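Local coordinates for probable transcriptional repressor protein (Mycobacterium tuberculosis, PDB 4FX0) that acts as an oxidation-sensing, redox-dependent transcription factor of the MarR family, a helix-turn-helix repressor that binds DNA, at the interface of chains A and B. Residues are numbered along the deposited sequence; one frame, centred on the assembly and turned at random. Chains: chain A/B, Probable transcriptional repressor protein.

Contact 1: the interface of chains A and B. Residues chain A 17, 20; chain B 140-141.
A helix-to-helix patch of a two-fold homodimer interface joins A:Gln17 and A:Gln20 to B:Glu141, and it helps to seat the last helix of one subunit against the first helix of the other. The two chains are identical, and the same patch recurs with their roles exchanged. A:Gln17 runs extended beyond CG and meets B:Glu141 at about a right angle, its amide plane turned 85° from the carboxylate plane. The amide and the carboxylate thus do not stack face to face. The methylene CG of A:Gln17 lies 3.5 Å from the carboxylate OE2 of B:Glu141, while its amide NE2 rests 3.7 Å from CB of that glutamate. A bend at chi2 of B:Glu141 (80°) folds the carboxylate back over the glutamine chain. On the other flank A:Gln20 runs alongside the glutamate in the same direction, with its OE1 3.6 Å from OE2. B:Ala140 adds a lighter touch, its methyl CB lying 3.6 Å from the backbone O of A:Gln17. The patch illustrates how the methylenes of one long polar side chain can pack against the polar end of another. In the fold, A:Gln17 and A:Gln20 sit one turn apart on helix 7-26, and B:Glu141 sits near the C-terminal end of helix 126-142.

Contact 2: the interface of chains A and B. Residues chain A 9, 12-13; chain B 33-34, 37, 62-64.
The hydroxyl OG of B:Ser37 is gripped from two directions: it accepts a hydrogen bond from the guanidinium NH2 of A:Arg12 (3.0 Å, 166° at the hydrogen) and donates one to the backbone O of B:Asn33 (2.5 Å). The setting is the winged helix-turn-helix fold of the MarR family, where the first helix of one subunit reaches the DNA-binding region of its partner. The hydroxyl lies in the guanidinium plane, at its edge, which suits a nearly straight N-H bond. A:Arg12 stretches away from its helix and then bends at chi3 (53°), a turn that carries its head between helix 33-45 and the end of helix 55-62. One guanidinium face is packed by the methyl CG2 of B:Ile62, which lies 3.9 Å from CZ and toward the rim. The carbonyl O of B:Ile62 is also near, 2.9 Å from NE, but the direction of that N-H does not suit a hydrogen bond; NH1 beside OD1 of B:Asn33 is likewise a close polar approach only. Nearer the backbone, CD of A:Arg12 touches CG1 of B:Val64 at 4.0 Å. A:Tyr9 approaches more loosely, with the carbonyl O of B:Ile62 in its ring plane, 3.9 Å from CD1.

Contact 3: the interface of chains A and B. Residues chain A 5-8; chain B 18, 22, 112, 116.
The N-terminal loop of chain A and the first turn of its helix 7-26 lie against helices 7-26 and 99-119 of chain B. B:Gln116 bends at chi2 (81°) and presents its amide to the chain A backbone, both ends engaged. OE1 accepts from the N of A:Ala7 at 3.0 Å, a nearly straight bond (170° at the hydrogen), with the N-H meeting a lone pair of OE1 in the plane of the amide. NE2 donates to the carbonyl O of A:Glu5 from above the carbonyl plane, a bent contact made less certain by the poor order of that glutamate. Side-chain recognition of the start of a helix is a familiar device, and here it operates between subunits. Beside it, the indole NE1 of B:Trp112 donates to the thiol sulfur SG of A:Cys6 (3.3 Å), which is tilted slightly from the ring plane. CB of A:Cys6 rests 3.8 Å from CZ2 of the same indole. A:Cys8 comes over the face of the B:Tyr22 ring, its CB 3.7 Å from the centroid but offset toward the rim. The sulfurs SG of A:Cys6 and A:Cys8 are 5.2 Å apart, so no disulfide joins them. In this redox-responsive regulator, both may be candidates for oxidation. B:Leu18 borders the site, with CD1 3.7 Å from the O of A:Ala7. The contact thus sits where the N-terminal segment of one chain meets the all-helical dimerisation region of the other.

Contact 4: the interface of chains A and B. Residues chain A 18-19, 22, 33, 112; chain B 6-8.
The thiols of B:Cys6 and B:Cys8 swing away from their backbone nitrogens (chi1 168° and 179°), and these torsions send one sulfur toward the indole of A:Trp112 and the other past the ring of A:Tyr22. SG of B:Cys6 accepts a hydrogen bond from the indole NE1 of A:Trp112 (3.1 Å, 150° at the hydrogen), with the sulfur lying in the ring plane. The same sulfur rests 3.4 Å from CE2 of A:Tyr22 and so fills the corner between the two aromatic side chains. B:Cys8 takes the face of the tyrosine: its CB sits over the ring centre, 3.4 Å from the centroid, in a CH-pi contact. Beyond the ring, its SG packs against CA of A:Gly19 at 3.5 Å. Glycine, having no side chain, lets the sulfur come up to the helix backbone. A:Leu18 braces the same turn, its CB 4.0 Å from CA of B:Cys8. The phenol OH of A:Tyr22 meets the methyl CB of B:Ala7. As an example of thiols held in an aromatic and aliphatic pocket between subunits, the site suggests how oxidation might be felt at the interface, although the structure alone does not show that response. In the fold, the B:Cys6 loop and the start of helix 7-26 of chain B wedge against helices 7-26 and 99-119 of chain A, with A:Asn33 at the margin.

Contact 1: the interface of chains A and B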
ATOM      1  N   GLN A  17       3.021   2.245   6.640  1.00 45.57           N
ATOM      2  CA  GLN A  17       3.289   2.610   8.026  1.00 41.20           C
ATOM      3  C   GLN A  17       2.635   1.625   8.987  1.00 55.30           C
ATOM      4  O   GLN A  17       3.237   1.216   9.980  1.00 67.74           O
ATOM      5  CB  GLN A  17       2.794   4.026   8.312  1.00 37.27           C
ATOM      6  CG  GLN A  17       3.575   5.108   7.589  1.00 46.48           C
ATOM      7  CD  GLN A  17       2.831   6.425   7.545  1.00 52.73           C
ATOM      8  OE1 GLN A  17       1.699   6.492   7.066  1.00 53.57           O
ATOM      9  NE2 GLN A  17       3.460   7.480   8.047  1.00 54.47           N
ATOM     10  N   GLN A  20       4.218  -1.860   9.006  1.00 60.98           N
ATOM     11  CA  GLN A  20       5.430  -1.750   9.809  1.00 59.57           C
ATOM     12  C   GLN A  20       5.117  -1.811  11.300  1.00 60.75           C
ATOM     13  O   GLN A  20       5.727  -2.586  12.039  1.00 61.43           O
ATOM     14  CB  GLN A  20       6.176  -0.456   9.478  1.00 53.59           C
ATOM     15  CG  GLN A  20       7.267  -0.627   8.438  1.00 63.61           C
ATOM     16  CD  GLN A  20       7.706   0.690   7.829  1.00 74.78           C
ATOM     17  OE1 GLN A  20       7.101   1.733   8.074  1.00 74.12           O
ATOM     18  NE2 GLN A  20       8.761   0.645   7.025  1.00 74.28           N
TER
ATOM     19  N   ALA B 140       0.511   5.170  13.218  1.00 74.33           N
ATOM     20  CA  ALA B 140       1.217   3.898  13.119  1.00 76.07           C
ATOM     21  C   ALA B 140       2.722   4.124  13.144  1.00 90.76           C
ATOM     22  O   ALA B 140       3.450   3.469  13.889  1.00 95.50           O
ATOM     23  CB  ALA B 140       0.818   3.172  11.846  1.00 73.88           C
ATOM     24  N   GLU B 141       3.176   5.061  12.318  1.00 90.77           N
ATOM     25  CA  GLU B 141       4.586   5.414  12.236  1.00 78.23           C
ATOM     26  C   GLU B 141       5.158   5.666  13.628  1.00 81.11           C
ATOM     27  O   GLU B 141       6.113   5.012  14.048  1.00 82.88           O
ATOM     28  CB  GLU B 141       4.758   6.663  11.369  1.00 80.57           C
ATOM     29  CG  GLU B 141       6.185   6.944  10.925  1.00 88.33           C
ATOM     30  CD  GLU B 141       6.610   6.091   9.747  1.00101.29           C
ATOM     31  OE1 GLU B 141       7.197   6.645   8.794  1.00108.33           O
ATOM     32  OE2 GLU B 141       6.362   4.866   9.773  1.00109.75           O
TER

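Contact 2: the interface of chains A and B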
ATOM      1  N   TYR A   9      -2.086   7.339  -3.173  1.00 39.29           N
ATOM      2  CA  TYR A   9      -0.897   7.672  -2.396  1.00 48.42           C
ATOM      3  C   TYR A   9      -1.160   7.590  -0.895  1.00 54.86           C
ATOM      4  O   TYR A   9      -0.498   6.838  -0.180  1.00 65.83           O
ATOM      5  CB  TYR A   9      -0.384   9.066  -2.771  1.00 42.28           C
ATOM      6  CG  TYR A   9       0.497   9.704  -1.719  1.00 48.05           C
ATOM      7  CD1 TYR A   9       1.707   9.129  -1.357  1.00 56.53           C
ATOM      8  CD2 TYR A   9       0.119  10.885  -1.092  1.00 52.13           C
ATOM      9  CE1 TYR A   9       2.515   9.708  -0.396  1.00 70.17           C
ATOM     10  CE2 TYR A   9       0.922  11.473  -0.131  1.00 60.55           C
ATOM     11  CZ  TYR A   9       2.118  10.880   0.213  1.00 75.49           C
ATOM     12  OH  TYR A   9       2.920  11.463   1.169  1.00 87.59           O
ATOM     13  N   ARG A  12      -1.715   3.963   0.287  1.00 56.70           N
ATOM     14  CA  ARG A  12      -0.488   3.184   0.159  1.00 50.38           C
ATOM     15  C   ARG A  12       0.504   3.518   1.270  1.00 55.64           C
ATOM     16  O   ARG A  12       1.066   2.623   1.903  1.00 60.36           O
ATOM     17  CB  ARG A  12       0.143   3.427  -1.213  1.00 51.38           C
ATOM     18  CG  ARG A  12       1.495   2.770  -1.425  1.00 58.82           C
ATOM     19  CD  ARG A  12       1.974   3.017  -2.846  1.00 67.45           C
ATOM     20  NE  ARG A  12       1.946   4.440  -3.176  1.00 77.49           N
ATOM     21  CZ  ARG A  12       1.806   4.923  -4.407  1.00 78.25           C
ATOM     22  NH1 ARG A  12       1.674   4.098  -5.437  1.00 92.17           N
ATOM     23  NH2 ARG A  12       1.791   6.234  -4.608  1.00 66.50           N
ATOM     24  N   ARG A  13       0.713   4.810   1.507  1.00 49.25           N
ATOM     25  CA  ARG A  13       1.613   5.259   2.562  1.00 50.44           C
ATOM     26  C   ARG A  13       1.122   4.815   3.939  1.00 57.90           C
ATOM     27  O   ARG A  13       1.874   4.215   4.710  1.00 59.98           O
ATOM     28  CB  ARG A  13       1.776   6.781   2.520  1.00 46.63           C
ATOM     29  CG  ARG A  13       2.586   7.350   3.671  1.00 52.01           C
ATOM     30  CD  ARG A  13       2.904   8.819   3.451  1.00 56.81           C
ATOM     31  NE  ARG A  13       3.554   9.417   4.614  1.00 74.66           N
ATOM     32  CZ  ARG A  13       4.837   9.256   4.920  1.00 93.67           C
ATOM     33  NH1 ARG A  13       5.616   8.505   4.153  1.00 94.10           N
ATOM     34  NH2 ARG A  13       5.342   9.840   5.998  1.00107.57           N
TER
ATOM     35  N   ASN B  33       0.521   3.355 -11.308  1.00 47.83           N
ATOM     36  CA  ASN B  33       0.215   4.323 -10.259  1.00 53.07           C
ATOM     37  C   ASN B  33       1.472   4.801  -9.536  1.00 51.81           C
ATOM     38  O   ASN B  33       1.618   5.991  -9.252  1.00 47.53           O
ATOM     39  CB  ASN B  33      -0.812   3.763  -9.268  1.00 62.99           C
ATOM     40  CG  ASN B  33      -0.262   2.626  -8.427  1.00 65.64           C
ATOM     41  OD1 ASN B  33       0.273   2.845  -7.340  1.00 66.21           O
ATOM     42  ND2 ASN B  33      -0.403   1.401  -8.922  1.00 67.09           N
ATOM     43  N   THR B  34       2.383   3.876  -9.254  1.00 53.03           N
ATOM     44  CA  THR B  34       3.641   4.227  -8.604  1.00 55.88           C
ATOM     45  C   THR B  34       4.504   5.086  -9.524  1.00 44.16           C
ATOM     46  O   THR B  34       5.084   6.080  -9.089  1.00 47.66           O
ATOM     47  CB  THR B  34       4.432   2.976  -8.181  1.00 62.11           C
ATOM     48  OG1 THR B  34       4.822   2.236  -9.345  1.00 72.34           O
ATOM     49  CG2 THR B  34       3.586   2.090  -7.279  1.00 38.58           C
ATOM     50  N   SER B  37       3.053   8.409  -9.812  1.00 50.36           N
ATOM     51  CA  SER B  37       3.349   9.067  -8.544  1.00 51.55           C
ATOM     52  C   SER B  37       4.738   9.696  -8.547  1.00 47.07           C
ATOM     53  O   SER B  37       4.884  10.893  -8.302  1.00 43.88           O
ATOM     54  CB  SER B  37       3.228   8.078  -7.383  1.00 35.10           C
ATOM     55  OG  SER B  37       1.920   7.541  -7.303  1.00 59.66           O
ATOM     56  N   ILE B  62       6.825   8.557  -1.991  1.00 65.33           N
ATOM     57  CA  ILE B  62       5.803   7.876  -2.781  1.00 64.17           C
ATOM     58  C   ILE B  62       5.139   6.757  -1.971  1.00 62.09           C
ATOM     59  O   ILE B  62       4.078   6.247  -2.341  1.00 53.39           O
ATOM     60  CB  ILE B  62       6.370   7.338  -4.121  1.00 58.36           C
ATOM     61  CG1 ILE B  62       6.696   8.496  -5.068  1.00 60.86           C
ATOM     62  CG2 ILE B  62       5.382   6.410  -4.803  1.00 78.23           C
ATOM     63  CD1 ILE B  62       8.048   9.123  -4.839  1.00 71.96           C
ATOM     64  N   GLY B  63       5.762   6.394  -0.853  1.00 61.03           N
ATOM     65  CA  GLY B  63       5.209   5.389   0.039  1.00 48.59           C
ATOM     66  C   GLY B  63       5.535   3.970  -0.386  1.00 54.29           C
ATOM     67  O   GLY B  63       4.746   3.052  -0.166  1.00 47.74           O
ATOM     68  N   VAL B  64       6.702   3.793  -0.998  1.00 52.24           N
ATOM     69  CA  VAL B  64       7.144   2.477  -1.442  1.00 55.03           C
ATOM     70  C   VAL B  64       8.512   2.134  -0.857  1.00 65.87           C
ATOM     71  O   VAL B  64       9.110   2.941  -0.143  1.00 66.13           O
ATOM     72  CB  VAL B  64       7.225   2.400  -2.980  1.00 53.65           C
ATOM     73  CG1 VAL B  64       5.881   2.749  -3.602  1.00 45.93           C
ATOM     74  CG2 VAL B  64       8.316   3.322  -3.502  1.00 59.50           C
TER

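Contact 3: the interface of chains A and B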
ATOM      1  N   GLU A   5      -3.565  14.941  -2.370  1.00 68.92           N
ATOM      2  CA  GLU A   5      -4.883  14.429  -2.035  1.00 61.24           C
ATOM      3  C   GLU A   5      -5.154  13.102  -2.730  1.00 54.68           C
ATOM      4  O   GLU A   5      -6.239  12.536  -2.599  1.00 62.89           O
ATOM      5  CB  GLU A   5      -5.947  15.456  -2.421  1.00 79.93           C
ATOM      6  CG  GLU A   5      -5.662  16.851  -1.889  1.00 90.66           C
ATOM      7  CD  GLU A   5      -6.267  17.943  -2.749  1.00113.24           C
ATOM      8  OE1 GLU A   5      -5.726  19.068  -2.750  1.00126.02           O
ATOM      9  OE2 GLU A   5      -7.284  17.677  -3.424  1.00115.58           O
ATOM     10  N   CYS A   6      -4.165  12.610  -3.472  1.00 41.07           N
ATOM     11  CA  CYS A   6      -4.304  11.340  -4.173  1.00 52.62           C
ATOM     12  C   CYS A   6      -4.697  10.234  -3.205  1.00 64.12           C
ATOM     13  O   CYS A   6      -3.983   9.954  -2.241  1.00 53.58           O
ATOM     14  CB  CYS A   6      -3.010  10.967  -4.895  1.00 49.94           C
ATOM     15  SG  CYS A   6      -3.056   9.334  -5.672  1.00 61.59           S
ATOM     16  N   ALA A   7      -5.841   9.614  -3.470  1.00 71.24           N
ATOM     17  CA  ALA A   7      -6.367   8.559  -2.614  1.00 67.00           C
ATOM     18  C   ALA A   7      -5.464   7.334  -2.636  1.00 64.63           C
ATOM     19  O   ALA A   7      -5.360   6.609  -1.645  1.00 58.10           O
ATOM     20  CB  ALA A   7      -7.775   8.188  -3.044  1.00 67.44           C
ATOM     21  N   CYS A   8      -4.816   7.104  -3.772  1.00 61.38           N
ATOM     22  CA  CYS A   8      -3.932   5.958  -3.920  1.00 53.96           C
ATOM     23  C   CYS A   8      -2.671   6.149  -3.085  1.00 50.99           C
ATOM     24  O   CYS A   8      -2.242   5.241  -2.372  1.00 54.69           O
ATOM     25  CB  CYS A   8      -3.576   5.746  -5.391  1.00 45.94           C
ATOM     26  SG  CYS A   8      -2.918   4.107  -5.760  1.00 52.42           S
TER
ATOM     27  N   LEU B  18      -6.986  -0.031  -4.845  1.00 54.08           N
ATOM     28  CA  LEU B  18      -6.793   1.301  -5.413  1.00 49.53           C
ATOM     29  C   LEU B  18      -5.688   1.289  -6.461  1.00 49.69           C
ATOM     30  O   LEU B  18      -5.833   1.870  -7.540  1.00 47.99           O
ATOM     31  CB  LEU B  18      -6.461   2.310  -4.312  1.00 47.47           C
ATOM     32  CG  LEU B  18      -7.616   2.695  -3.386  1.00 56.58           C
ATOM     33  CD1 LEU B  18      -7.103   3.368  -2.124  1.00 62.89           C
ATOM     34  CD2 LEU B  18      -8.606   3.591  -4.117  1.00 57.51           C
ATOM     35  N   TYR B  22      -6.303   2.364 -10.265  1.00 46.70           N
ATOM     36  CA  TYR B  22      -5.475   3.463 -10.750  1.00 49.34           C
ATOM     37  C   TYR B  22      -4.583   3.025 -11.910  1.00 53.21           C
ATOM     38  O   TYR B  22      -4.369   3.780 -12.857  1.00 56.24           O
ATOM     39  CB  TYR B  22      -4.649   4.062  -9.609  1.00 49.58           C
ATOM     40  CG  TYR B  22      -5.407   5.097  -8.806  1.00 57.20           C
ATOM     41  CD1 TYR B  22      -6.595   4.773  -8.166  1.00 54.82           C
ATOM     42  CD2 TYR B  22      -4.936   6.399  -8.692  1.00 59.53           C
ATOM     43  CE1 TYR B  22      -7.296   5.714  -7.436  1.00 51.94           C
ATOM     44  CE2 TYR B  22      -5.630   7.349  -7.962  1.00 54.72           C
ATOM     45  CZ  TYR B  22      -6.809   6.999  -7.337  1.00 53.79           C
ATOM     46  OH  TYR B  22      -7.505   7.938  -6.609  1.00 46.89           O
ATOM     47  N   TRP B 112      -5.978  10.073 -14.089  1.00 51.97           N
ATOM     48  CA  TRP B 112      -5.882   9.957 -12.638  1.00 45.02           C
ATOM     49  C   TRP B 112      -6.968  10.783 -11.960  1.00 56.53           C
ATOM     50  O   TRP B 112      -7.491  10.403 -10.913  1.00 54.93           O
ATOM     51  CB  TRP B 112      -4.504  10.417 -12.162  1.00 46.32           C
ATOM     52  CG  TRP B 112      -4.437  10.725 -10.696  1.00 45.48           C
ATOM     53  CD1 TRP B 112      -4.289   9.832  -9.676  1.00 42.60           C
ATOM     54  CD2 TRP B 112      -4.502  12.019 -10.085  1.00 48.27           C
ATOM     55  NE1 TRP B 112      -4.264  10.486  -8.470  1.00 59.17           N
ATOM     56  CE2 TRP B 112      -4.393  11.836  -8.694  1.00 45.11           C
ATOM     57  CE3 TRP B 112      -4.644  13.322 -10.581  1.00 56.40           C
ATOM     58  CZ2 TRP B 112      -4.422  12.897  -7.790  1.00 45.09           C
ATOM     59  CZ3 TRP B 112      -4.673  14.377  -9.683  1.00 55.28           C
ATOM     60  CH2 TRP B 112      -4.563  14.157  -8.305  1.00 46.58           C
ATOM     61  N   GLN B 116      -9.825   9.298  -9.425  1.00 54.41           N
ATOM     62  CA  GLN B 116      -9.817   9.935  -8.114  1.00 34.53           C
ATOM     63  C   GLN B 116     -11.218  10.403  -7.743  1.00 57.82           C
ATOM     64  O   GLN B 116     -11.689  10.174  -6.628  1.00 72.95           O
ATOM     65  CB  GLN B 116      -8.859  11.129  -8.114  1.00 41.49           C
ATOM     66  CG  GLN B 116      -8.838  11.927  -6.819  1.00 46.84           C
ATOM     67  CD  GLN B 116      -7.977  11.288  -5.747  1.00 54.64           C
ATOM     68  OE1 GLN B 116      -7.591  10.123  -5.855  1.00 62.05           O
ATOM     69  NE2 GLN B 116      -7.664  12.052  -4.708  1.00 50.57           N
TER

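Contact 4: the interface of chains A and B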
ATOM      1  N   LEU A  18       1.398   1.248   8.682  1.00 47.69           N
ATOM      2  CA  LEU A  18       0.666   0.285   9.495  1.00 44.90           C
ATOM      3  C   LEU A  18       1.344  -1.081   9.489  1.00 51.89           C
ATOM      4  O   LEU A  18       1.661  -1.629  10.545  1.00 60.73           O
ATOM      5  CB  LEU A  18      -0.779   0.162   9.009  1.00 42.43           C
ATOM      6  CG  LEU A  18      -1.701   1.331   9.366  1.00 45.61           C
ATOM      7  CD1 LEU A  18      -2.993   1.268   8.566  1.00 54.01           C
ATOM      8  CD2 LEU A  18      -1.987   1.347  10.860  1.00 47.60           C
ATOM      9  N   GLY A  19       1.563  -1.626   8.296  1.00 52.79           N
ATOM     10  CA  GLY A  19       2.221  -2.913   8.156  1.00 55.48           C
ATOM     11  C   GLY A  19       3.493  -2.974   8.975  1.00 55.77           C
ATOM     12  O   GLY A  19       3.813  -4.003   9.571  1.00 50.24           O
ATOM     13  N   TYR A  22       2.547  -3.027  12.777  1.00 45.12           N
ATOM     14  CA  TYR A  22       2.064  -4.362  13.106  1.00 56.88           C
ATOM     15  C   TYR A  22       3.202  -5.375  13.139  1.00 59.44           C
ATOM     16  O   TYR A  22       3.243  -6.242  14.012  1.00 61.35           O
ATOM     17  CB  TYR A  22       0.964  -4.793  12.134  1.00 59.31           C
ATOM     18  CG  TYR A  22      -0.387  -4.192  12.459  1.00 67.18           C
ATOM     19  CD1 TYR A  22      -0.574  -2.815  12.454  1.00 64.43           C
ATOM     20  CD2 TYR A  22      -1.473  -4.999  12.774  1.00 54.67           C
ATOM     21  CE1 TYR A  22      -1.804  -2.260  12.754  1.00 58.64           C
ATOM     22  CE2 TYR A  22      -2.707  -4.452  13.074  1.00 42.87           C
ATOM     23  CZ  TYR A  22      -2.867  -3.082  13.062  1.00 47.09           C
ATOM     24  OH  TYR A  22      -4.091  -2.532  13.358  1.00 44.97           O
ATOM     25  N   ASN A  33       3.236  -9.129   9.428  1.00 63.86           N
ATOM     26  CA  ASN A  33       1.816  -8.823   9.316  1.00 62.89           C
ATOM     27  C   ASN A  33       1.148  -9.679   8.245  1.00 66.87           C
ATOM     28  O   ASN A  33       0.060 -10.213   8.456  1.00 68.56           O
ATOM     29  CB  ASN A  33       1.595  -7.336   9.033  1.00 72.30           C
ATOM     30  CG  ASN A  33       2.292  -6.872   7.771  1.00 97.63           C
ATOM     31  OD1 ASN A  33       1.767  -7.021   6.667  1.00110.35           O
ATOM     32  ND2 ASN A  33       3.479  -6.301   7.927  1.00 89.49           N
ATOM     33  N   TRP A 112      -1.602  -8.529  18.125  1.00 64.28           N
ATOM     34  CA  TRP A 112      -2.376  -7.790  17.136  1.00 56.67           C
ATOM     35  C   TRP A 112      -3.451  -6.957  17.818  1.00 53.60           C
ATOM     36  O   TRP A 112      -3.775  -5.857  17.375  1.00 60.26           O
ATOM     37  CB  TRP A 112      -3.023  -8.749  16.136  1.00 56.31           C
ATOM     38  CG  TRP A 112      -4.135  -8.125  15.349  1.00 66.85           C
ATOM     39  CD1 TRP A 112      -4.013  -7.315  14.257  1.00 72.48           C
ATOM     40  CD2 TRP A 112      -5.541  -8.259  15.595  1.00 65.18           C
ATOM     41  NE1 TRP A 112      -5.254  -6.936  13.809  1.00 68.41           N
ATOM     42  CE2 TRP A 112      -6.208  -7.500  14.611  1.00 62.83           C
ATOM     43  CE3 TRP A 112      -6.299  -8.943  16.548  1.00 72.36           C
ATOM     44  CZ2 TRP A 112      -7.599  -7.412  14.556  1.00 61.83           C
ATOM     45  CZ3 TRP A 112      -7.678  -8.852  16.491  1.00 61.88           C
ATOM     46  CH2 TRP A 112      -8.313  -8.092  15.502  1.00 59.63           C
TER
ATOM     47  N   CYS B   6      -9.071  -5.392  11.246  1.00 67.01           N
ATOM     48  CA  CYS B   6      -7.673  -5.005  11.422  1.00 62.74           C
ATOM     49  C   CYS B   6      -7.328  -3.785  10.568  1.00 59.77           C
ATOM     50  O   CYS B   6      -7.482  -3.813   9.348  1.00 51.05           O
ATOM     51  CB  CYS B   6      -6.746  -6.175  11.090  1.00 53.62           C
ATOM     52  SG  CYS B   6      -5.002  -5.722  10.934  1.00 54.70           S
ATOM     53  N   ALA B   7      -6.870  -2.713  11.211  1.00 50.39           N
ATOM     54  CA  ALA B   7      -6.501  -1.495  10.489  1.00 52.59           C
ATOM     55  C   ALA B   7      -5.518  -1.789   9.362  1.00 48.54           C
ATOM     56  O   ALA B   7      -5.739  -1.405   8.213  1.00 53.30           O
ATOM     57  CB  ALA B   7      -5.920  -0.453  11.443  1.00 62.93           C
ATOM     58  N   CYS B   8      -4.427  -2.469   9.704  1.00 57.19           N
ATOM     59  CA  CYS B   8      -3.408  -2.829   8.729  1.00 62.05           C
ATOM     60  C   CYS B   8      -4.011  -3.621   7.576  1.00 59.20           C
ATOM     61  O   CYS B   8      -3.769  -3.318   6.410  1.00 62.84           O
ATOM     62  CB  CYS B   8      -2.300  -3.643   9.397  1.00 63.24           C
ATOM     63  SG  CYS B   8      -0.997  -4.183   8.268  1.00 73.34           S
TER

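Helix 7-26 runs through all four contacts, making it the element common to them all. Contact 3 and contact 4 are near twins with the chains exchanged, their C-alpha centres about 22 Å apart. Contact 1 lies about 9 Å from contact 4, and contact 2 about 10 Å from contact 3, so each thiol site has a second contact close by along helix 7-26. Residue 33 takes part in contact 2 through chain B and in contact 4 through chain A. Change at a thiol site could therefore plausibly be passed through contact 2 toward the DNA-binding helices, though the structure alone does not show this.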